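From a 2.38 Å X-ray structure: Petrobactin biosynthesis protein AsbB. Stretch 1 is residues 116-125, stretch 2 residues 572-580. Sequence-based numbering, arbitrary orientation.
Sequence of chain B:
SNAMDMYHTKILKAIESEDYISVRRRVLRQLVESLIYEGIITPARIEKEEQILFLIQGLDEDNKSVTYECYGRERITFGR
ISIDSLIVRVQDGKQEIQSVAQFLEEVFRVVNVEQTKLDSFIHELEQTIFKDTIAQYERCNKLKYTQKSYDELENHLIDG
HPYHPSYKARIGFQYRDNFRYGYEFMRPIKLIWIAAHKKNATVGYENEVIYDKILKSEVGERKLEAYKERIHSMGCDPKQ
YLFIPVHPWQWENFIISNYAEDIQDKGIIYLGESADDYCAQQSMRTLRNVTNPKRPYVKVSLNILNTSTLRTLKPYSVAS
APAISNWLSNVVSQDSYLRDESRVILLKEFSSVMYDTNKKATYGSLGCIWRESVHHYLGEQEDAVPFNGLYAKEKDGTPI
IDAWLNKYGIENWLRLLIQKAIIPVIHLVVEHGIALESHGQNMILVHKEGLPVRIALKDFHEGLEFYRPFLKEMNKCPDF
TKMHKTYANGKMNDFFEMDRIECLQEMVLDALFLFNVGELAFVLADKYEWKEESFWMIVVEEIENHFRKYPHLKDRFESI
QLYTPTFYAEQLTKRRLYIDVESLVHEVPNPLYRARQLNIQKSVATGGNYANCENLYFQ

Stretch 1 (116-125) TKLDSFIHEL
Stretch 2 (572-580) LTKRRLYID

The contact between residues 116-125 and 572-580 of AsbB illustrates how a helix can pack against an irregular chain segment through apolar and van der Waals contacts, with one bridging water and no direct hydrogen bond between the two. Residues that touch are at least 452 positions apart in sequence, and the stretches bury 447 Å² between them, both sides summed.

Stretch 1 is helical throughout, part of a longer helix, with i to i+4 bonds such as F121 N to K117 O (3.0 Å) and L125 N to F121 O (2.9 Å). In stretch 2, residues 572-576 have helical phi/psi without the regular bonding pattern; instead R576 N donates to T573 O at 2.8 Å and L577 N to K574 O at 3.0 Å. The backbone then opens out at Y578 (phi/psi -136/142). The two chains run in roughly opposite directions, and register is set by K117 and L577, whose CA atoms are 5.1 Å apart.

A helix presents side chains spaced three or four residues apart on one side, and here K117, F121 and E124 direct their CA-to-CB bonds toward the partner. K117, with the largest covered area, follows the other backbone with its aliphatic chain (chi1 to chi4 m, m, m, t). Its CB lies 3.3 Å from R576 O, its CE 3.2 Å from Y578 O, and its CD 3.8 Å from CD1 of I579, whose rotamer is m, m. Although K117 NZ comes within 3.7 Å of R575 O, no hydrogen bond results.

One turn on, F121 (chi1 t, chi2 46°) supplies the aromatic part of the contact. R576 CB lies over one face of its ring, while L577 CD2 and T573 CG2 approach obliquely, at 3.4 Å from F121 CD2 and 4.1 Å from F121 CZ respectively. L577 shows why CB direction alone can mislead: its CA-to-CB bond points away, yet the m, t rotamer brings its end back to the helix, where CD2 also sits 4.3 Å from CD1 of L118 (t, p).

R576 (chi1 -39°, chi2 -110°, chi3 -102°) extends along the helix, placing NE 3.7 Å from F121 CE1. Its NE is 4.2 Å from E124 OE1, so the opposite charges are near each other but beyond a salt bridge; E124 OE1 and R576 NH2 are hydrogen-bonded elsewhere in the structure. The polar link is instead a water that donates to both K117 O (3.1 Å) and R576 O (2.7 Å), joining two carbonyls that, both being acceptors, could not bond to each other.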

# COMPACT_ATOMS: atom_id res chain seq x y z
N THR B 116 -3.72 2.23 -15.48
CA THR B 116 -3.15 1.64 -14.29
C THR B 116 -1.69 2.06 -14.05
O THR B 116 -1.34 2.48 -12.96
CB THR B 116 -3.24 0.11 -14.40
OG1 THR B 116 -4.41 -0.33 -13.71
CG2 THR B 116 -2.02 -0.56 -13.81
N LYS B 117 -0.84 1.93 -15.06
CA LYS B 117 0.56 2.28 -14.89
C LYS B 117 0.66 3.79 -14.69
O LYS B 117 1.39 4.25 -13.82
CB LYS B 117 1.42 1.80 -16.06
CG LYS B 117 1.20 0.33 -16.42
CD LYS B 117 2.09 -0.58 -15.60
CE LYS B 117 3.55 -0.32 -15.92
NZ LYS B 117 4.53 -1.19 -15.20
N LEU B 118 -0.09 4.56 -15.49
CA LEU B 118 -0.15 6.02 -15.33
C LEU B 118 -0.48 6.47 -13.90
O LEU B 118 0.17 7.34 -13.34
CB LEU B 118 -1.18 6.61 -16.29
CG LEU B 118 -1.26 8.14 -16.27
CD1 LEU B 118 0.13 8.71 -16.56
CD2 LEU B 118 -2.27 8.67 -17.29
N ASP B 119 -1.49 5.88 -13.29
CA ASP B 119 -1.83 6.22 -11.91
C ASP B 119 -0.68 5.96 -10.92
O ASP B 119 -0.36 6.83 -10.12
CB ASP B 119 -3.10 5.48 -11.47
CG ASP B 119 -4.32 5.86 -12.32
OD1 ASP B 119 -4.42 7.05 -12.72
OD2 ASP B 119 -5.17 4.96 -12.58
N SER B 120 -0.08 4.77 -10.95
CA SER B 120 1.09 4.51 -10.10
C SER B 120 2.22 5.51 -10.30
O SER B 120 2.83 6.00 -9.35
CB SER B 120 1.61 3.11 -10.36
OG SER B 120 0.63 2.20 -9.94
N PHE B 121 2.52 5.79 -11.55
CA PHE B 121 3.59 6.70 -11.90
C PHE B 121 3.31 8.10 -11.34
O PHE B 121 4.20 8.72 -10.75
CB PHE B 121 3.76 6.73 -13.42
CG PHE B 121 4.96 7.52 -13.89
CD1 PHE B 121 6.20 7.36 -13.28
CD2 PHE B 121 4.85 8.37 -14.96
CE1 PHE B 121 7.31 8.06 -13.72
CE2 PHE B 121 5.95 9.09 -15.41
CZ PHE B 121 7.19 8.92 -14.80
N ILE B 122 2.08 8.58 -11.51
CA ILE B 122 1.69 9.90 -10.98
C ILE B 122 1.89 9.92 -9.47
O ILE B 122 2.43 10.90 -8.93
CB ILE B 122 0.22 10.21 -11.26
CG1 ILE B 122 0.06 10.83 -12.64
CG2 ILE B 122 -0.32 11.17 -10.21
CD1 ILE B 122 -1.36 10.61 -13.23
N HIS B 123 1.49 8.82 -8.81
CA HIS B 123 1.62 8.68 -7.36
C HIS B 123 3.08 8.74 -6.93
O HIS B 123 3.41 9.37 -5.95
CB HIS B 123 1.01 7.36 -6.87
CG HIS B 123 1.07 7.18 -5.38
ND1 HIS B 123 0.59 8.12 -4.50
CD2 HIS B 123 1.53 6.15 -4.63
CE1 HIS B 123 0.75 7.68 -3.26
NE2 HIS B 123 1.32 6.49 -3.31
N GLU B 124 3.95 8.09 -7.69
CA GLU B 124 5.37 8.09 -7.37
C GLU B 124 6.00 9.44 -7.56
O GLU B 124 6.92 9.81 -6.80
CB GLU B 124 6.11 7.07 -8.24
CG GLU B 124 5.89 5.69 -7.74
CD GLU B 124 6.38 4.65 -8.72
OE1 GLU B 124 7.51 4.86 -9.26
OE2 GLU B 124 5.64 3.65 -8.95
N LEU B 125 5.54 10.15 -8.59
CA LEU B 125 6.03 11.50 -8.85
C LEU B 125 5.64 12.44 -7.70
O LEU B 125 6.46 13.26 -7.28
CB LEU B 125 5.52 12.04 -10.20
CG LEU B 125 6.21 11.33 -11.37
CD1 LEU B 125 5.63 11.74 -12.70
CD2 LEU B 125 7.69 11.64 -11.36
N LEU B 572 13.86 4.03 -19.86
CA LEU B 572 13.52 3.72 -18.47
C LEU B 572 12.14 4.23 -18.06
O LEU B 572 11.40 3.56 -17.36
CB LEU B 572 14.58 4.29 -17.54
CG LEU B 572 16.01 3.81 -17.81
CD1 LEU B 572 17.01 4.73 -17.15
CD2 LEU B 572 16.21 2.38 -17.34
N THR B 573 11.82 5.44 -18.48
CA THR B 573 10.52 6.00 -18.22
C THR B 573 9.43 5.25 -18.99
O THR B 573 8.39 4.94 -18.43
CB THR B 573 10.52 7.51 -18.55
OG1 THR B 573 11.50 8.16 -17.72
CG2 THR B 573 9.17 8.12 -18.32
N LYS B 574 9.67 4.91 -20.25
CA LYS B 574 8.64 4.23 -21.03
C LYS B 574 8.14 2.99 -20.29
O LYS B 574 6.94 2.64 -20.32
CB LYS B 574 9.14 3.85 -22.42
CG LYS B 574 8.04 3.28 -23.31
CD LYS B 574 8.61 3.09 -24.72
CE LYS B 574 7.56 2.59 -25.74
NZ LYS B 574 6.77 3.72 -26.33
N ARG B 575 9.06 2.33 -19.59
CA ARG B 575 8.74 1.10 -18.90
C ARG B 575 7.69 1.28 -17.80
O ARG B 575 6.97 0.33 -17.45
CB ARG B 575 10.03 0.48 -18.35
CG ARG B 575 9.88 -0.96 -17.89
CD ARG B 575 11.19 -1.69 -18.09
NE ARG B 575 12.28 -0.75 -18.36
CZ ARG B 575 13.45 -1.09 -18.87
NH1 ARG B 575 14.38 -0.17 -19.09
NH2 ARG B 575 13.70 -2.36 -19.18
N ARG B 576 7.58 2.49 -17.26
CA ARG B 576 6.67 2.78 -16.16
C ARG B 576 5.28 3.09 -16.66
O ARG B 576 4.36 3.20 -15.84
CB ARG B 576 7.16 4.00 -15.37
CG ARG B 576 8.65 4.07 -15.17
CD ARG B 576 9.03 3.82 -13.73
NE ARG B 576 9.35 5.07 -13.04
CZ ARG B 576 10.53 5.69 -13.13
NH1 ARG B 576 11.50 5.16 -13.87
NH2 ARG B 576 10.75 6.83 -12.48
N LEU B 577 5.15 3.36 -17.96
CA LEU B 577 3.82 3.62 -18.56
C LEU B 577 3.14 2.47 -19.32
O LEU B 577 2.05 2.66 -19.86
CB LEU B 577 3.88 4.87 -19.45
CG LEU B 577 4.62 6.02 -18.75
CD1 LEU B 577 5.06 7.03 -19.77
CD2 LEU B 577 3.78 6.65 -17.65
N TYR B 578 3.78 1.30 -19.42
CA TYR B 578 3.20 0.18 -20.19
C TYR B 578 3.34 -1.15 -19.46
O TYR B 578 4.34 -1.39 -18.80
CB TYR B 578 3.83 0.07 -21.59
CG TYR B 578 3.60 1.32 -22.41
CD1 TYR B 578 2.47 1.46 -23.20
CD2 TYR B 578 4.49 2.37 -22.34
CE1 TYR B 578 2.25 2.62 -23.92
CE2 TYR B 578 4.28 3.54 -23.04
CZ TYR B 578 3.16 3.66 -23.83
OH TYR B 578 2.96 4.83 -24.53
N ILE B 579 2.32 -2.00 -19.56
CA ILE B 579 2.43 -3.35 -19.04
C ILE B 579 3.38 -4.07 -19.99
O ILE B 579 4.46 -4.54 -19.61
CB ILE B 579 1.06 -4.09 -19.08
CG1 ILE B 579 0.01 -3.40 -18.18
CG2 ILE B 579 1.23 -5.57 -18.74
CD1 ILE B 579 0.15 -3.67 -16.68
N ASP B 580 2.99 -4.06 -21.25
CA ASP B 580 3.71 -4.77 -22.29
C ASP B 580 4.05 -3.77 -23.37
O ASP B 580 3.27 -2.85 -23.64
CB ASP B 580 2.83 -5.90 -22.86
CG ASP B 580 3.26 -7.29 -22.40
OD1 ASP B 580 4.49 -7.56 -22.37
OD2 ASP B 580 2.37 -8.11 -22.08
O HOH W 1 4.17 3.00 -13.16